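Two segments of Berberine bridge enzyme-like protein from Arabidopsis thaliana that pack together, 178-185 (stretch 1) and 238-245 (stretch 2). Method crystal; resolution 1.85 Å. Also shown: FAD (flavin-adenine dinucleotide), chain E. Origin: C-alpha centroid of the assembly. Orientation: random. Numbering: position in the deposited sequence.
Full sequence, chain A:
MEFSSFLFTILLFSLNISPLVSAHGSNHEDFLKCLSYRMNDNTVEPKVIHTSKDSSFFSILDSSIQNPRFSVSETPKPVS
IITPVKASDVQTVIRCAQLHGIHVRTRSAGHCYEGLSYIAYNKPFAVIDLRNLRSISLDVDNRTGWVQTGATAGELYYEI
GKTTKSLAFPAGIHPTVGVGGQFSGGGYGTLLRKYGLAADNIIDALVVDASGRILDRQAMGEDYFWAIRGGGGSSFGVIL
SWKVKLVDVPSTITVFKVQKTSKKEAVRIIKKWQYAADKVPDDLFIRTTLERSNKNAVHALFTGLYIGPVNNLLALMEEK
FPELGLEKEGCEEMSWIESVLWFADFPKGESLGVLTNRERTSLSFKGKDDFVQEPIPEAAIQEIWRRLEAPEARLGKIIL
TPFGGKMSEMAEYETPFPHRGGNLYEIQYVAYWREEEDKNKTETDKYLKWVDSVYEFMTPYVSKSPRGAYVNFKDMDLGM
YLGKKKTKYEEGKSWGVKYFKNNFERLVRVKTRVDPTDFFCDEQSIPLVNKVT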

ATOM      1  N   GLY A 178      -7.585  -1.484   0.672  1.00 17.54           N
ATOM      2  CA  GLY A 178      -8.037  -2.837   0.432  1.00 17.85           C
ATOM      3  C   GLY A 178      -6.937  -3.848   0.624  1.00 18.66           C
ATOM      4  O   GLY A 178      -5.765  -3.549   0.399  1.00 22.65           O
ATOM      5  N   VAL A 179      -7.306  -5.056   1.035  1.00 19.01           N
ATOM      6  CA  VAL A 179      -6.313  -6.102   1.208  1.00 19.75           C
ATOM      7  C   VAL A 179      -5.870  -6.638  -0.161  1.00 20.61           C
ATOM      8  O   VAL A 179      -4.767  -7.166  -0.305  1.00 20.98           O
ATOM      9  CB  VAL A 179      -6.846  -7.251   2.101  1.00 13.59           C
ATOM     10  CG1 VAL A 179      -7.162  -6.735   3.502  1.00 13.40           C
ATOM     11  CG2 VAL A 179      -8.066  -7.886   1.468  1.00 15.51           C
ATOM     12  N   GLY A 180      -6.719  -6.483  -1.172  1.00 18.44           N
ATOM     13  CA  GLY A 180      -6.387  -6.953  -2.502  1.00 18.51           C
ATOM     14  C   GLY A 180      -5.118  -6.325  -3.046  1.00 20.39           C
ATOM     15  O   GLY A 180      -4.160  -7.022  -3.372  1.00 19.59           O
ATOM     16  N   GLY A 181      -5.114  -5.005  -3.160  1.00 19.61           N
ATOM     17  CA  GLY A 181      -3.954  -4.302  -3.665  1.00 13.19           C
ATOM     18  C   GLY A 181      -2.816  -4.274  -2.663  1.00 15.56           C
ATOM     19  O   GLY A 181      -1.657  -4.504  -3.032  1.00 17.16           O
ATOM     20  N   GLN A 182      -3.131  -4.010  -1.396  1.00 14.63           N
ATOM     21  CA  GLN A 182      -2.079  -3.818  -0.401  1.00 15.47           C
ATOM     22  C   GLN A 182      -1.268  -5.102  -0.160  1.00 15.99           C
ATOM     23  O   GLN A 182      -0.040  -5.067  -0.142  1.00 15.12           O
ATOM     24  CB  GLN A 182      -2.658  -3.299   0.927  1.00 12.63           C
ATOM     25  CG  GLN A 182      -1.565  -3.038   1.968  1.00 16.31           C
ATOM     26  CD  GLN A 182      -2.068  -2.515   3.308  1.00 21.95           C
ATOM     27  OE1 GLN A 182      -2.106  -3.249   4.287  1.00 28.10           O
ATOM     28  NE2 GLN A 182      -2.411  -1.236   3.365  1.00 22.12           N
ATOM     29  N   PHE A 183      -1.946  -6.233   0.017  1.00 16.70           N
ATOM     30  CA  PHE A 183      -1.242  -7.470   0.345  1.00 15.50           C
ATOM     31  C   PHE A 183      -0.474  -7.972  -0.877  1.00 16.16           C
ATOM     32  O   PHE A 183       0.613  -8.512  -0.736  1.00 15.88           O
ATOM     33  CB  PHE A 183      -2.192  -8.573   0.847  1.00 12.83           C
ATOM     34  CG  PHE A 183      -2.841  -8.290   2.186  1.00 15.22           C
ATOM     35  CD1 PHE A 183      -2.803  -7.022   2.765  1.00 16.58           C
ATOM     36  CD2 PHE A 183      -3.494  -9.306   2.870  1.00 16.81           C
ATOM     37  CE1 PHE A 183      -3.415  -6.772   4.001  1.00 12.66           C
ATOM     38  CE2 PHE A 183      -4.102  -9.068   4.108  1.00 15.06           C
ATOM     39  CZ  PHE A 183      -4.060  -7.795   4.672  1.00 12.54           C
ATOM     40  N   SER A 184      -1.027  -7.792  -2.075  1.00 16.30           N
ATOM     41  CA  SER A 184      -0.341  -8.257  -3.286  1.00 18.33           C
ATOM     42  C   SER A 184       0.888  -7.397  -3.625  1.00 15.48           C
ATOM     43  O   SER A 184       1.699  -7.784  -4.464  1.00 16.04           O
ATOM     44  CB  SER A 184      -1.304  -8.312  -4.490  1.00 15.42           C
ATOM     45  OG  SER A 184      -1.634  -7.028  -5.009  1.00 16.20           O
ATOM     46  N   GLY A 185       1.027  -6.254  -2.955  1.00 14.86           N
ATOM     47  CA  GLY A 185       2.160  -5.362  -3.160  1.00 15.98           C
ATOM     48  C   GLY A 185       3.121  -5.279  -1.979  1.00 16.37           C
ATOM     49  O   GLY A 185       4.057  -4.483  -1.998  1.00 15.27           O
ATOM     50  N   VAL A 238      -6.518 -12.663 -10.902  1.00 24.66           N
ATOM     51  CA  VAL A 238      -7.460 -12.065  -9.963  1.00 24.26           C
ATOM     52  C   VAL A 238      -7.456 -12.849  -8.667  1.00 23.07           C
ATOM     53  O   VAL A 238      -8.007 -13.945  -8.594  1.00 25.51           O
ATOM     54  CB  VAL A 238      -8.899 -12.015 -10.500  1.00 24.25           C
ATOM     55  CG1 VAL A 238      -9.787 -11.252  -9.511  1.00 20.64           C
ATOM     56  CG2 VAL A 238      -8.938 -11.354 -11.865  1.00 24.72           C
ATOM     57  N   ILE A 239      -6.835 -12.269  -7.644  1.00 19.40           N
ATOM     58  CA  ILE A 239      -6.753 -12.907  -6.343  1.00 24.41           C
ATOM     59  C   ILE A 239      -8.107 -12.784  -5.646  1.00 29.58           C
ATOM     60  O   ILE A 239      -8.631 -11.679  -5.475  1.00 29.22           O
ATOM     61  CB  ILE A 239      -5.631 -12.287  -5.472  1.00 19.40           C
ATOM     62  CG1 ILE A 239      -4.347 -12.167  -6.292  1.00 17.35           C
ATOM     63  CG2 ILE A 239      -5.382 -13.140  -4.240  1.00 18.54           C
ATOM     64  CD1 ILE A 239      -3.337 -11.226  -5.721  1.00 16.20           C
ATOM     65  N   LEU A 240      -8.673 -13.929  -5.261  1.00 28.33           N
ATOM     66  CA  LEU A 240     -10.013 -13.972  -4.706  1.00 25.84           C
ATOM     67  C   LEU A 240     -10.010 -13.873  -3.188  1.00 25.53           C
ATOM     68  O   LEU A 240     -10.925 -13.280  -2.587  1.00 21.80           O
ATOM     69  CB  LEU A 240     -10.719 -15.252  -5.140  1.00 21.07           C
ATOM     70  CG  LEU A 240     -11.075 -15.381  -6.620  1.00 27.50           C
ATOM     71  CD1 LEU A 240     -11.773 -16.706  -6.845  1.00 30.94           C
ATOM     72  CD2 LEU A 240     -11.934 -14.215  -7.101  1.00 27.85           C
ATOM     73  N   SER A 241      -8.979 -14.447  -2.568  1.00 20.85           N
ATOM     74  CA  SER A 241      -8.957 -14.543  -1.117  1.00 21.50           C
ATOM     75  C   SER A 241      -7.541 -14.753  -0.574  1.00 23.39           C
ATOM     76  O   SER A 241      -6.685 -15.313  -1.258  1.00 27.18           O
ATOM     77  CB  SER A 241      -9.882 -15.677  -0.677  1.00 19.44           C
ATOM     78  OG  SER A 241     -10.250 -15.525   0.673  1.00 22.81           O
ATOM     79  N   TRP A 242      -7.296 -14.271   0.643  1.00 23.12           N
ATOM     80  CA  TRP A 242      -6.036 -14.523   1.345  1.00 22.00           C
ATOM     81  C   TRP A 242      -6.302 -15.438   2.525  1.00 22.16           C
ATOM     82  O   TRP A 242      -7.316 -15.279   3.209  1.00 22.14           O
ATOM     83  CB  TRP A 242      -5.390 -13.239   1.884  1.00 17.73           C
ATOM     84  CG  TRP A 242      -5.056 -12.168   0.906  1.00 17.54           C
ATOM     85  CD1 TRP A 242      -5.619 -10.929   0.834  1.00 19.39           C
ATOM     86  CD2 TRP A 242      -4.049 -12.210  -0.113  1.00 19.19           C
ATOM     87  NE1 TRP A 242      -5.045 -10.202  -0.185  1.00 17.72           N
ATOM     88  CE2 TRP A 242      -4.076 -10.964  -0.779  1.00 19.79           C
ATOM     89  CE3 TRP A 242      -3.141 -13.188  -0.540  1.00 19.22           C
ATOM     90  CZ2 TRP A 242      -3.223 -10.665  -1.844  1.00 17.69           C
ATOM     91  CZ3 TRP A 242      -2.298 -12.891  -1.601  1.00 17.19           C
ATOM     92  CH2 TRP A 242      -2.349 -11.637  -2.244  1.00 16.50           C
ATOM     93  N   LYS A 243      -5.396 -16.376   2.787  1.00 22.53           N
ATOM     94  CA  LYS A 243      -5.419 -17.070   4.075  1.00 24.24           C
ATOM     95  C   LYS A 243      -4.319 -16.488   4.942  1.00 20.39           C
ATOM     96  O   LYS A 243      -3.140 -16.710   4.689  1.00 19.71           O
ATOM     97  CB  LYS A 243      -5.250 -18.591   3.934  1.00 22.71           C
ATOM     98  CG  LYS A 243      -5.568 -19.326   5.243  1.00 21.27           C
ATOM     99  CD  LYS A 243      -5.570 -20.836   5.088  1.00 21.57           C
ATOM    100  CE  LYS A 243      -5.781 -21.505   6.439  1.00 23.01           C
ATOM    101  NZ  LYS A 243      -6.204 -22.935   6.293  1.00 24.50           N
ATOM    102  N   VAL A 244      -4.723 -15.720   5.951  1.00 21.16           N
ATOM    103  CA  VAL A 244      -3.776 -15.011   6.800  1.00 19.37           C
ATOM    104  C   VAL A 244      -3.341 -15.828   8.015  1.00 21.74           C
ATOM    105  O   VAL A 244      -4.050 -16.718   8.488  1.00 16.35           O
ATOM    106  CB  VAL A 244      -4.355 -13.645   7.284  1.00 15.08           C
ATOM    107  CG1 VAL A 244      -4.681 -12.759   6.102  1.00 17.60           C
ATOM    108  CG2 VAL A 244      -5.582 -13.843   8.159  1.00 16.45           C
ATOM    109  N   LYS A 245      -2.141 -15.526   8.494  1.00 22.64           N
ATOM    110  CA  LYS A 245      -1.663 -16.038   9.763  1.00 21.31           C
ATOM    111  C   LYS A 245      -1.742 -14.907  10.790  1.00 19.97           C
ATOM    112  O   LYS A 245      -1.116 -13.863  10.622  1.00 24.25           O
ATOM    113  CB  LYS A 245      -0.230 -16.566   9.628  1.00 21.71           C
ATOM    114  CG  LYS A 245       0.251 -17.356  10.819  1.00 23.23           C
ATOM    115  CD  LYS A 245      -0.657 -18.548  11.056  1.00 24.99           C
ATOM    116  CE  LYS A 245      -0.608 -18.990  12.497  1.00 25.84           C
ATOM    117  NZ  LYS A 245      -1.452 -20.187  12.703  1.00 28.91           N
TER
HETATM  118  PA  FAD E 603      -6.616  -0.825  -5.594  1.00 19.33           P
HETATM  119  O1A FAD E 603      -6.552   0.425  -6.435  1.00 16.53           O
HETATM  120  O2A FAD E 603      -7.997  -1.438  -5.555  1.00 22.48           O
HETATM  121  O5B FAD E 603      -5.506  -1.880  -6.109  1.00 21.27           O
HETATM  122  C5B FAD E 603      -4.173  -1.472  -6.383  1.00 21.66           C
HETATM  123  C4B FAD E 603      -3.454  -2.415  -7.357  1.00 19.79           C
HETATM  124  O4B FAD E 603      -3.652  -3.755  -6.943  1.00 17.36           O
HETATM  125  C3B FAD E 603      -4.010  -2.284  -8.768  1.00 21.02           C
HETATM  126  O3B FAD E 603      -2.991  -2.438  -9.734  1.00 17.24           O
HETATM  127  C2B FAD E 603      -5.014  -3.420  -8.844  1.00 24.69           C
HETATM  128  O2B FAD E 603      -5.205  -3.890 -10.166  1.00 24.27           O
HETATM  129  C1B FAD E 603      -4.423  -4.463  -7.900  1.00 18.46           C
HETATM  130  N9A FAD E 603      -5.423  -5.321  -7.230  1.00 16.91           N
HETATM  131  C8A FAD E 603      -6.376  -4.975  -6.298  1.00 16.45           C
HETATM  132  N7A FAD E 603      -7.059  -6.095  -5.945  1.00 16.40           N
HETATM  133  C5A FAD E 603      -6.559  -7.148  -6.633  1.00 17.79           C
HETATM  134  C6A FAD E 603      -6.872  -8.507  -6.669  1.00 18.31           C
HETATM  135  N6A FAD E 603      -7.668  -9.047  -5.753  1.00 17.68           N
HETATM  136  N1A FAD E 603      -6.158  -9.352  -7.496  1.00 19.49           N
HETATM  137  C2A FAD E 603      -5.137  -8.857  -8.277  1.00 15.59           C
HETATM  138  N3A FAD E 603      -4.835  -7.509  -8.240  1.00 17.51           N
HETATM  139  C4A FAD E 603      -5.529  -6.670  -7.436  1.00 18.39           C
HETATM  140  N1  FAD E 603       0.653   1.134   1.815  1.00 18.24           N
HETATM  141  C2  FAD E 603       1.496   0.701   2.825  1.00 23.95           C
HETATM  142  O2  FAD E 603       1.986  -0.434   2.788  1.00 15.93           O
HETATM  143  N3  FAD E 603       1.770   1.546   3.893  1.00 28.03           N
HETATM  144  C4  FAD E 603       1.221   2.816   3.965  1.00 25.29           C
HETATM  145  O4  FAD E 603       1.395   3.492   4.980  1.00 24.15           O
HETATM  146  C4X FAD E 603       0.355   3.241   2.956  1.00 22.61           C
HETATM  147  N5  FAD E 603      -0.321   4.447   3.056  1.00 19.88           N
HETATM  148  C5X FAD E 603      -1.392   4.701   2.212  1.00 19.29           C
HETATM  149  C6  FAD E 603      -2.249   5.777   2.436  1.00 19.06           C
HETATM  150  C7  FAD E 603      -3.320   6.025   1.573  1.00 20.95           C
HETATM  151  C7M FAD E 603      -4.228   7.192   1.817  1.00 20.66           C
HETATM  152  C8  FAD E 603      -3.567   5.164   0.501  1.00 21.00           C
HETATM  153  C8M FAD E 603      -4.694   5.420  -0.455  1.00 16.28           C
HETATM  154  C9  FAD E 603      -2.710   4.092   0.276  1.00 23.36           C
HETATM  155  C9A FAD E 603      -1.596   3.887   1.096  1.00 22.54           C
HETATM  156  N10 FAD E 603      -0.718   2.841   0.856  1.00 17.20           N
HETATM  157  C10 FAD E 603       0.056   2.373   1.899  1.00 16.46           C
HETATM  158  C1' FAD E 603      -0.671   2.182  -0.488  1.00 11.40           C
HETATM  159  C2' FAD E 603      -1.612   0.999  -0.618  1.00 14.78           C
HETATM  160  O2' FAD E 603      -1.174  -0.037   0.234  1.00 20.14           O
HETATM  161  C3' FAD E 603      -1.602   0.562  -2.078  1.00 15.36           C
HETATM  162  O3' FAD E 603      -2.166   1.596  -2.855  1.00 19.46           O
HETATM  163  C4' FAD E 603      -2.432  -0.677  -2.310  1.00 12.97           C
HETATM  164  O4' FAD E 603      -1.994  -1.330  -3.472  1.00 14.89           O
HETATM  165  C5' FAD E 603      -3.870  -0.278  -2.553  1.00 13.28           C
HETATM  166  O5' FAD E 603      -4.684  -1.420  -2.425  1.00 15.51           O
HETATM  167  P   FAD E 603      -6.248  -1.251  -2.736  1.00 18.14           P
HETATM  168  O1P FAD E 603      -6.900  -2.604  -2.836  1.00 15.08           O
HETATM  169  O2P FAD E 603      -6.917  -0.399  -1.686  1.00 13.22           O
HETATM  170  O3P FAD E 603      -6.147  -0.409  -4.109  1.00 22.20           O

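The most unusual feature of this contact is that a cofactor bridges it with more hydrogen bonds than the two stretches share directly: FAD makes four, two to each stretch, against one between helix and strand. Ile239 reads the adenine through its backbone, its N donating to FAD N1A at 3.0 Å and its O accepting from FAD N6A at 2.8 Å, so its side chain remains free to face the helix. At the helix start, Gly178 N donates to FAD O2P at 2.7 Å and Gly181 N to FAD O1P at 3.0 Å. Glycine suits these places: an ideal CB would lie 2.5 Å from FAD O1P at Gly178, 2.6 Å from FAD N7A at Gly180 and 2.2 Å from FAD O5' at Gly181.

The one direct hydrogen bond ends on a carbonyl already engaged in the helix. The indole nitrogen of the strand residue, Trp242 NE1, donates to Val179 O at 3.1 Å, while the same oxygen, Val179 O, accepts the backbone amide Phe183 N at 3.0 Å within the first turn. A carbonyl oxygen has two lone pairs, and a helix can therefore be tethered from the side without giving up its own bonding. The example illustrates a general principle: a single large aromatic residue, polar at one point and apolar elsewhere, can join a helix to a strand that runs nearly at right angles to it, here at 95° and 9.7 Å between axes.

Trp242 points its CA-to-CB bond toward the helix and, with chi1 in the m well, lays the indole along it. Val179 O and Gly180 O lie at the edge of the indole, near its plane, where the N-H group can meet the first of them. Over one face sits Phe183, whose CD2 comes within 3.4 Å of Trp242 CD1. The two rings are inclined by 37°, with 4.8 Å between the centroids of the phenyl and the five-membered ring, an oblique packing that still excludes solvent. Val179 CG2 adds an apolar contact with Trp242 CD1 at 4.0 Å.

Around this centre, smaller side chains complete the fit. Ile239, Trp242 and Val244 point toward the helix, whereas Ser241 points away. Val244 CG1 lies at the edge of the Phe183 ring, 4.2 Å from Phe183 CE2, and Ile239 CD1 reaches Ser184 CB at 3.8 Å. Ser184 CB also lies 4.0 Å from Trp242 CZ2, an apolar part of a small side chain beside the indole. All the contacting residues are buried, although the surface covered between the stretches is a modest 251 Å².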